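Local atomic coordinates of putative branched-chain amino acid transport system substrate-binding protein (Rhodopseudomonas palustris, PDB entry 3TX6), a protein that probably serves as the periplasmic solute-binding component of an ABC transporter, capturing aromatic acids related to those derived from lignin. Residues 142-148 with 197-202. Residues are numbered along the deposited sequence.
Sequences GYSDSYG and GASGTA. With ENO (3-(4-hydroxy-phenyl)pyruvic acid), chain D.
Periplasmic binding proteins commonly place part of their ligand site at the carboxyl ends of parallel strands, and here strands 137-143 and 193-197 show how the carboxylate of 3-(4-hydroxy-phenyl)pyruvic acid is met there. The strands are neighbours; Gly142 and Gly197 form a parallel bridge, their CA atoms 3.9 Å apart. Gly142 CA lies 3.1 Å from Gly197 O, and a CB there would clash with that oxygen. Beyond the hydrogen bond from Tyr143 N to Gly197 O (2.9 Å) the backbones diverge and side chains carry the contact. Residues 142-148 turn through an inverse gamma turn centred on Ser144 into helix 146-161. Asp145, chi1 p, is its N-cap: OD1 accepts weak bonds from Tyr147 N (3.2 Å) and Gly148 N (3.5 Å), while OD2 is salt-bridged to Arg174. Residues 197-202 run on extended to Ser199, then Gly200, with positive phi, turns the chain into the helix that follows.

Tyr143, chi1 m, lays its ring against this second segment: Ala198 CA makes a CH-pi contact 3.9 Å from the ring centroid, and Ala202 CB sits at the edge, 3.6 Å from Tyr143 OH. Ser199, chi1 p, donates from OG to ENO O1 at 2.7 Å. Tyr147, chi1 t, brings CE2 within 3.5 Å of Ala198 O and turns a ring face to ENO C2; its OH is hydrogen-bonded to Thr222. Arg174, Thr79, Gln282 and His286 also hydrogen-bond the ligand. Ser199 OG spends its proton on ENO O1, so toward Tyr143 OH, 2.9 Å away, it could serve only as an acceptor; that hydroxyl also lies 3.0 Å from Ser199 O. Set between the buried tyrosine hydroxyl and the ligand, Ser199 is thus one of several donors that bind the acid.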
# COMPACT_ATOMS: atom_id res chain seq x y z
N GLY A 142 -3.56 -12.82 -11.38
CA GLY A 142 -3.87 -11.55 -10.70
C GLY A 142 -5.21 -10.96 -11.11
O GLY A 142 -5.92 -11.47 -11.98
N TYR A 143 -5.58 -9.86 -10.46
CA TYR A 143 -6.88 -9.24 -10.76
C TYR A 143 -7.00 -8.78 -12.19
O TYR A 143 -6.03 -8.31 -12.80
CB TYR A 143 -7.19 -8.01 -9.90
CG TYR A 143 -7.21 -8.22 -8.41
CD1 TYR A 143 -7.85 -9.31 -7.83
CD2 TYR A 143 -6.71 -7.25 -7.57
CE1 TYR A 143 -7.89 -9.45 -6.46
CE2 TYR A 143 -6.74 -7.39 -6.20
CZ TYR A 143 -7.37 -8.48 -5.64
OH TYR A 143 -7.40 -8.62 -4.28
N SER A 144 -8.24 -8.84 -12.67
CA SER A 144 -8.64 -8.28 -13.96
C SER A 144 -9.02 -6.79 -13.81
O SER A 144 -10.10 -6.36 -14.17
CB SER A 144 -9.80 -9.09 -14.56
OG SER A 144 -10.87 -9.20 -13.64
N ASP A 145 -8.13 -6.01 -13.21
CA ASP A 145 -8.35 -4.54 -13.10
C ASP A 145 -6.99 -3.82 -13.02
O ASP A 145 -5.96 -4.46 -13.20
CB ASP A 145 -9.30 -4.22 -11.94
CG ASP A 145 -8.69 -4.43 -10.54
OD1 ASP A 145 -7.49 -4.62 -10.40
OD2 ASP A 145 -9.46 -4.46 -9.58
N SER A 146 -6.99 -2.52 -12.74
CA SER A 146 -5.78 -1.70 -12.82
C SER A 146 -4.65 -2.23 -11.94
O SER A 146 -3.50 -2.25 -12.37
CB SER A 146 -6.09 -0.23 -12.48
OG SER A 146 -6.72 -0.11 -11.22
N TYR A 147 -4.97 -2.70 -10.73
CA TYR A 147 -3.94 -3.24 -9.84
C TYR A 147 -3.30 -4.49 -10.46
O TYR A 147 -2.07 -4.62 -10.49
CB TYR A 147 -4.52 -3.59 -8.46
CG TYR A 147 -3.49 -4.12 -7.46
CD1 TYR A 147 -2.57 -3.27 -6.83
CD2 TYR A 147 -3.39 -5.50 -7.20
CE1 TYR A 147 -1.63 -3.77 -5.94
CE2 TYR A 147 -2.45 -5.99 -6.29
CZ TYR A 147 -1.55 -5.14 -5.69
OH TYR A 147 -0.60 -5.57 -4.79
N GLY A 148 -4.13 -5.42 -10.92
CA GLY A 148 -3.58 -6.61 -11.61
C GLY A 148 -2.81 -6.30 -12.89
O GLY A 148 -1.84 -6.97 -13.19
N GLY A 197 -0.89 -11.58 -8.25
CA GLY A 197 -1.18 -10.10 -8.24
C GLY A 197 -2.56 -9.80 -7.65
O GLY A 197 -3.56 -9.58 -8.34
N ALA A 198 -2.62 -9.82 -6.33
CA ALA A 198 -3.88 -9.67 -5.66
C ALA A 198 -3.58 -9.08 -4.27
O ALA A 198 -2.47 -8.62 -4.01
CB ALA A 198 -4.59 -11.02 -5.60
N SER A 199 -4.58 -9.06 -3.39
CA SER A 199 -4.44 -8.43 -2.08
C SER A 199 -5.45 -9.05 -1.14
O SER A 199 -6.43 -9.65 -1.58
CB SER A 199 -4.69 -6.93 -2.17
OG SER A 199 -6.00 -6.66 -2.62
N GLY A 200 -5.18 -8.92 0.15
CA GLY A 200 -6.04 -9.40 1.20
C GLY A 200 -6.39 -10.85 1.08
O GLY A 200 -5.51 -11.70 0.84
N THR A 201 -7.68 -11.13 1.28
CA THR A 201 -8.12 -12.52 1.39
C THR A 201 -7.96 -13.17 0.02
O THR A 201 -7.54 -14.31 -0.06
CB THR A 201 -9.55 -12.63 2.01
OG1 THR A 201 -10.50 -11.92 1.22
CG2 THR A 201 -9.53 -12.05 3.39
N ALA A 202 -8.17 -12.39 -1.04
CA ALA A 202 -7.99 -12.91 -2.39
C ALA A 202 -6.54 -13.35 -2.71
O ALA A 202 -6.35 -14.26 -3.52
CB ALA A 202 -8.49 -11.89 -3.39
O4 ENO D . -4.02 -1.52 -4.10
C9 ENO D . -2.77 -1.82 -0.94
C8 ENO D . -1.67 -1.33 -0.26
C7 ENO D . -0.38 -1.81 -0.54
C6 ENO D . -0.22 -2.71 -1.57
C5 ENO D . -1.32 -3.23 -2.25
C4 ENO D . -2.62 -2.77 -1.95
O3 ENO D . 0.70 -1.26 0.16
C3 ENO D . -3.82 -3.36 -2.62
C2 ENO D . -4.41 -2.66 -3.78
C1 ENO D . -5.53 -3.30 -4.45
O2 ENO D . -6.07 -2.68 -5.40
O1 ENO D . -5.95 -4.44 -4.09